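Local coordinates for aminopeptidase N family protein (Idiomarina loihiensis L2TR, PDB 4FGM) that probably acts as a zinc-dependent aminopeptidase of the M61 family, removing residues from the amino-terminal end of peptides, at residues F234-L246 with L270-K282. Sequence-based numbering, arbitrary orientation.
Sequences FGGLEHRNSTALL and LCCHEYFHSWNIK. With ZN (zinc ion), chain C; MAE (maleic acid), chain B.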
loop_
_atom_site.group_PDB
_atom_site.type_symbol
_atom_site.label_atom_id
_atom_site.label_comp_id
_atom_site.label_asym_id
_atom_site.label_seq_id
_atom_site.Cartn_x
_atom_site.Cartn_y
_atom_site.Cartn_z
ATOM N N PHE A 234 -3.335 3.863 8.419
ATOM C CA PHE A 234 -3.017 4.109 7.021
ATOM C C PHE A 234 -2.979 2.790 6.277
ATOM O O PHE A 234 -2.581 1.768 6.827
ATOM C CB PHE A 234 -1.669 4.816 6.891
ATOM C CG PHE A 234 -1.424 5.388 5.527
ATOM C CD1 PHE A 234 -0.498 4.806 4.661
ATOM C CD2 PHE A 234 -2.130 6.511 5.105
ATOM C CE1 PHE A 234 -0.280 5.337 3.385
ATOM C CE2 PHE A 234 -1.925 7.048 3.837
ATOM C CZ PHE A 234 -0.995 6.460 2.974
ATOM N N GLY A 235 -3.402 2.813 5.023
ATOM C CA GLY A 235 -3.400 1.597 4.241
ATOM C C GLY A 235 -4.470 1.582 3.174
ATOM O O GLY A 235 -5.512 2.238 3.302
ATOM N N GLY A 236 -4.197 0.829 2.113
ATOM C CA GLY A 236 -5.134 0.706 1.016
ATOM C C GLY A 236 -4.832 -0.528 0.193
ATOM O O GLY A 236 -3.699 -1.003 0.166
ATOM N N LEU A 237 -5.857 -1.065 -0.457
ATOM C CA LEU A 237 -5.698 -2.240 -1.304
ATOM C C LEU A 237 -6.487 -2.001 -2.583
ATOM O O LEU A 237 -7.682 -1.727 -2.550
ATOM C CB LEU A 237 -6.199 -3.506 -0.595
ATOM C CG LEU A 237 -5.950 -4.813 -1.362
ATOM C CD1 LEU A 237 -4.479 -4.902 -1.764
ATOM C CD2 LEU A 237 -6.346 -6.001 -0.509
ATOM N N GLU A 238 -5.796 -2.085 -3.710
ATOM C CA GLU A 238 -6.407 -1.858 -5.009
ATOM C C GLU A 238 -7.290 -3.007 -5.466
ATOM O O GLU A 238 -7.092 -4.155 -5.073
ATOM C CB GLU A 238 -5.323 -1.638 -6.062
ATOM C CG GLU A 238 -4.503 -2.879 -6.360
ATOM C CD GLU A 238 -3.408 -3.127 -5.344
ATOM O OE1 GLU A 238 -3.470 -2.550 -4.237
ATOM O OE2 GLU A 238 -2.488 -3.910 -5.651
ATOM N N HIS A 239 -8.258 -2.675 -6.314
ATOM C CA HIS A 239 -9.176 -3.654 -6.887
ATOM C C HIS A 239 -9.604 -3.145 -8.265
ATOM O O HIS A 239 -9.444 -1.954 -8.570
ATOM C CB HIS A 239 -10.368 -3.870 -5.951
ATOM C CG HIS A 239 -9.985 -4.503 -4.652
ATOM N ND1 HIS A 239 -9.540 -5.805 -4.564
ATOM C CD2 HIS A 239 -9.898 -3.991 -3.400
ATOM C CE1 HIS A 239 -9.192 -6.069 -3.315
ATOM N NE2 HIS A 239 -9.399 -4.984 -2.590
ATOM N N ARG A 240 -10.128 -4.043 -9.100
ATOM C CA ARG A 240 -10.515 -3.679 -10.460
ATOM C C ARG A 240 -11.454 -2.493 -10.615
ATOM O O ARG A 240 -11.300 -1.723 -11.554
ATOM C CB ARG A 240 -11.068 -4.898 -11.204
ATOM C CG ARG A 240 -12.336 -5.507 -10.648
ATOM C CD ARG A 240 -12.552 -6.869 -11.277
ATOM N NE ARG A 240 -11.597 -7.849 -10.765
ATOM C CZ ARG A 240 -11.474 -9.087 -11.230
ATOM N NH1 ARG A 240 -12.241 -9.493 -12.225
ATOM N NH2 ARG A 240 -10.602 -9.930 -10.688
ATOM N N ASN A 241 -12.411 -2.313 -9.712
ATOM C CA ASN A 241 -13.301 -1.163 -9.852
ATOM C C ASN A 241 -13.605 -0.501 -8.505
ATOM O O ASN A 241 -14.608 0.204 -8.340
ATOM C CB ASN A 241 -14.588 -1.572 -10.583
ATOM C CG ASN A 241 -15.529 -2.404 -9.719
ATOM O OD1 ASN A 241 -15.107 -3.046 -8.754
ATOM N ND2 ASN A 241 -16.821 -2.402 -10.077
ATOM N N SER A 242 -12.706 -0.721 -7.551
ATOM C CA SER A 242 -12.841 -0.155 -6.213
ATOM C C SER A 242 -11.525 -0.294 -5.453
ATOM O O SER A 242 -10.564 -0.915 -5.926
ATOM C CB SER A 242 -13.926 -0.892 -5.428
ATOM O OG SER A 242 -13.486 -2.194 -5.085
ATOM N N THR A 243 -11.492 0.289 -4.265
ATOM C CA THR A 243 -10.325 0.190 -3.411
ATOM C C THR A 243 -10.797 0.299 -1.973
ATOM O O THR A 243 -11.799 0.953 -1.690
ATOM C CB THR A 243 -9.274 1.299 -3.712
ATOM O OG1 THR A 243 -8.127 1.103 -2.874
ATOM C CG2 THR A 243 -9.847 2.684 -3.466
ATOM N N ALA A 244 -10.093 -0.382 -1.079
ATOM C CA ALA A 244 -10.416 -0.340 0.343
ATOM C C ALA A 244 -9.298 0.455 1.020
ATOM O O ALA A 244 -8.115 0.096 0.937
ATOM C CB ALA A 244 -10.496 -1.758 0.914
ATOM N N LEU A 245 -9.681 1.543 1.679
ATOM C CA LEU A 245 -8.722 2.407 2.349
ATOM C C LEU A 245 -8.968 2.529 3.842
ATOM O O LEU A 245 -10.106 2.496 4.304
ATOM C CB LEU A 245 -8.789 3.816 1.763
ATOM C CG LEU A 245 -8.807 4.003 0.248
ATOM C CD1 LEU A 245 -9.184 5.457 -0.063
ATOM C CD2 LEU A 245 -7.440 3.626 -0.339
ATOM N N LEU A 246 -7.885 2.677 4.590
ATOM C CA LEU A 246 -7.968 2.897 6.027
ATOM C C LEU A 246 -7.163 4.172 6.212
ATOM O O LEU A 246 -5.972 4.200 5.915
ATOM C CB LEU A 246 -7.319 1.761 6.811
ATOM C CG LEU A 246 -7.287 2.026 8.319
ATOM C CD1 LEU A 246 -8.711 2.126 8.858
ATOM C CD2 LEU A 246 -6.513 0.914 9.017
ATOM N N LEU A 270 -2.842 8.691 -1.454
ATOM C CA LEU A 270 -3.254 7.298 -1.278
ATOM C C LEU A 270 -4.321 6.915 -2.307
ATOM O O LEU A 270 -4.232 5.852 -2.934
ATOM C CB LEU A 270 -3.807 7.071 0.132
ATOM C CG LEU A 270 -4.374 5.675 0.443
ATOM C CD1 LEU A 270 -3.308 4.597 0.260
ATOM C CD2 LEU A 270 -4.871 5.658 1.872
ATOM N N CYS A 271 -5.322 7.779 -2.479
ATOM C CA CYS A 271 -6.398 7.509 -3.433
ATOM C C CYS A 271 -5.843 7.445 -4.847
ATOM O O CYS A 271 -6.196 6.563 -5.627
ATOM C CB CYS A 271 -7.469 8.596 -3.375
ATOM S SG CYS A 271 -8.291 8.737 -1.792
ATOM N N CYS A 272 -4.971 8.394 -5.163
ATOM C CA CYS A 272 -4.343 8.464 -6.471
ATOM C C CYS A 272 -3.551 7.182 -6.737
ATOM O O CYS A 272 -3.502 6.687 -7.863
ATOM C CB CYS A 272 -3.407 9.671 -6.522
ATOM S SG CYS A 272 -2.614 9.935 -8.104
ATOM N N HIS A 273 -2.939 6.656 -5.681
ATOM C CA HIS A 273 -2.132 5.448 -5.759
ATOM C C HIS A 273 -2.992 4.208 -6.074
ATOM O O HIS A 273 -2.673 3.419 -6.975
ATOM C CB HIS A 273 -1.391 5.253 -4.429
ATOM C CG HIS A 273 -0.454 4.087 -4.415
ATOM N ND1 HIS A 273 0.904 4.223 -4.609
ATOM C CD2 HIS A 273 -0.678 2.764 -4.234
ATOM C CE1 HIS A 273 1.479 3.034 -4.546
ATOM N NE2 HIS A 273 0.542 2.132 -4.320
ATOM N N GLU A 274 -4.084 4.032 -5.335
ATOM C CA GLU A 274 -4.936 2.871 -5.559
ATOM C C GLU A 274 -5.632 2.937 -6.918
ATOM O O GLU A 274 -5.745 1.929 -7.618
ATOM C CB GLU A 274 -5.971 2.756 -4.438
ATOM C CG GLU A 274 -5.385 2.686 -3.023
ATOM C CD GLU A 274 -4.251 1.683 -2.884
ATOM O OE1 GLU A 274 -4.230 0.686 -3.631
ATOM O OE2 GLU A 274 -3.379 1.881 -2.015
ATOM N N TYR A 275 -6.083 4.134 -7.287
ATOM C CA TYR A 275 -6.767 4.357 -8.559
ATOM C C TYR A 275 -5.844 3.976 -9.718
ATOM O O TYR A 275 -6.244 3.257 -10.636
ATOM C CB TYR A 275 -7.172 5.828 -8.681
ATOM C CG TYR A 275 -8.237 6.113 -9.724
ATOM C CD1 TYR A 275 -9.556 5.692 -9.533
ATOM C CD2 TYR A 275 -7.936 6.843 -10.880
ATOM C CE1 TYR A 275 -10.544 5.995 -10.460
ATOM C CE2 TYR A 275 -8.920 7.152 -11.815
ATOM C CZ TYR A 275 -10.220 6.730 -11.598
ATOM O OH TYR A 275 -11.203 7.062 -12.495
ATOM N N PHE A 276 -4.605 4.452 -9.667
ATOM C CA PHE A 276 -3.622 4.160 -10.704
ATOM C C PHE A 276 -3.454 2.650 -10.853
ATOM O O PHE A 276 -3.286 2.123 -11.965
ATOM C CB PHE A 276 -2.269 4.766 -10.333
ATOM C CG PHE A 276 -1.285 4.802 -11.469
ATOM C CD1 PHE A 276 -1.380 5.784 -12.454
ATOM C CD2 PHE A 276 -0.284 3.842 -11.576
ATOM C CE1 PHE A 276 -0.491 5.814 -13.525
ATOM C CE2 PHE A 276 0.617 3.863 -12.648
ATOM C CZ PHE A 276 0.509 4.851 -13.627
ATOM N N HIS A 277 -3.505 1.960 -9.715
ATOM C CA HIS A 277 -3.365 0.503 -9.679
ATOM C C HIS A 277 -4.452 -0.170 -10.533
ATOM O O HIS A 277 -4.294 -1.334 -10.946
ATOM C CB HIS A 277 -3.446 -0.022 -8.237
ATOM C CG HIS A 277 -2.115 -0.140 -7.558
ATOM N ND1 HIS A 277 -1.001 -0.678 -8.174
ATOM C CD2 HIS A 277 -1.737 0.150 -6.293
ATOM C CE1 HIS A 277 0.001 -0.717 -7.317
ATOM N NE2 HIS A 277 -0.421 -0.222 -6.168
ATOM N N SER A 278 -5.560 0.539 -10.778
ATOM C CA SER A 278 -6.638 -0.027 -11.598
ATOM C C SER A 278 -6.051 -0.454 -12.939
ATOM O O SER A 278 -6.462 -1.471 -13.534
ATOM C CB SER A 278 -7.725 1.010 -11.855
ATOM O OG SER A 278 -8.525 1.160 -10.699
ATOM N N TRP A 279 -5.120 0.351 -13.441
ATOM C CA TRP A 279 -4.492 0.031 -14.711
ATOM C C TRP A 279 -3.233 -0.764 -14.408
ATOM O O TRP A 279 -2.990 -1.837 -14.982
ATOM C CB TRP A 279 -4.090 1.303 -15.445
ATOM C CG TRP A 279 -5.230 2.062 -16.004
ATOM C CD1 TRP A 279 -5.747 1.963 -17.272
ATOM C CD2 TRP A 279 -5.991 3.067 -15.335
ATOM N NE1 TRP A 279 -6.784 2.861 -17.435
ATOM C CE2 TRP A 279 -6.952 3.553 -16.264
ATOM C CE3 TRP A 279 -5.951 3.614 -14.043
ATOM C CZ2 TRP A 279 -7.862 4.552 -15.939
ATOM C CZ3 TRP A 279 -6.855 4.611 -13.714
ATOM C CH2 TRP A 279 -7.800 5.077 -14.663
ATOM N N ASN A 280 -2.440 -0.237 -13.490
ATOM C CA ASN A 280 -1.189 -0.879 -13.138
ATOM C C ASN A 280 -1.324 -1.867 -11.991
ATOM O O ASN A 280 -1.481 -1.445 -10.832
ATOM C CB ASN A 280 -0.201 0.233 -12.795
ATOM C CG ASN A 280 1.257 -0.173 -12.940
ATOM O OD1 ASN A 280 1.576 -1.189 -13.551
ATOM N ND2 ASN A 280 2.160 0.658 -12.391
ATOM N N ILE A 281 -1.375 -3.153 -12.350
ATOM C CA ILE A 281 -1.538 -4.301 -11.456
ATOM C C ILE A 281 -2.865 -5.016 -11.458
ATOM O O ILE A 281 -2.918 -6.204 -11.101
ATOM C CB ILE A 281 -1.160 -3.992 -9.981
ATOM C CG1 ILE A 281 -0.706 -5.289 -9.294
ATOM C CG2 ILE A 281 -2.393 -3.574 -9.202
ATOM C CD1 ILE A 281 0.415 -5.983 -10.018
ATOM N N LYS A 282 -3.928 -4.298 -11.795
ATOM C CA LYS A 282 -5.223 -4.947 -11.816
ATOM C C LYS A 282 -5.490 -5.475 -13.219
ATOM O O LYS A 282 -6.077 -6.557 -13.362
ATOM C CB LYS A 282 -6.349 -3.994 -11.409
ATOM C CG LYS A 282 -6.477 -3.823 -9.892
ATOM C CD LYS A 282 -5.901 -5.025 -9.146
ATOM C CE LYS A 282 -6.958 -6.066 -8.938
ATOM N NZ LYS A 282 -6.307 -7.382 -8.761
HETATM ZN ZN ZN C . 0.628 -0.121 -4.470
HETATM C C1 MAE B . -0.071 -1.250 -2.146
HETATM O O1 MAE B . 0.922 -1.927 -2.588
HETATM O O2 MAE B . -0.912 -0.831 -2.973
HETATM C C2 MAE B . -0.178 -1.058 -0.683
HETATM C C3 MAE B . -0.490 -1.901 0.298
HETATM C C4 MAE B . -0.819 -3.316 0.159
HETATM O O3 MAE B . -0.897 -3.950 -0.910
HETATM O O4 MAE B . -0.988 -3.911 1.244
HETATM O O HOH W 1 -6.153 -6.742 -5.687
HETATM O O HOH W 2 -8.116 0.237 -7.370
#
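Glu238, on edge strand 235-238, lays its carboxylate over one face of the His277 ring: the two planes differ by 17°, and CD stands 3.7 Å above the ring plane, offset toward its rim. Its CG sits between the backbone N and the carbonyl carbon (chi1 68°), and the bend at chi2 turns OE1 toward the maleic acid, 3.3 Å from MAE O2. That ring is fixed from two sides, by NE2 on zinc and by a 2.8 Å hydrogen bond from His277 ND1 to Asn280 O, which lies in the ring plane. Glu274 crosses Glu238 at about a right angle; their OE1 atoms, both acceptors, are 3.4 Å apart without a hydrogen bond. Glu274 CB lies 3.1 Å from Thr243 OG1, its CG meets Leu245 CD2, and OE2 faces Gly236, where a side chain would clash. With an alanine at Glu238 the His277 face would probably lose its carboxylate cover, leaving a gap beside MAE O2. Leu270 packs its CG against Leu245 CD2 at 3.8 Å, while Phe234 CE2 meets its CD2 obliquely. Lys282 CG lies 3.6 Å from His239 C, and water 1 links its NZ to Glu238 O. The strand axis lies 7.7 Å from that of helix 270-277, at 17° and thus nearly parallel. Zinc is held by His273 NE2, His277 NE2, Glu307 and MAE O2: this is the HExxH site of a gluzincin-type metallopeptidase, its helix flanked by the edge strand that lines the substrate cleft in this clan.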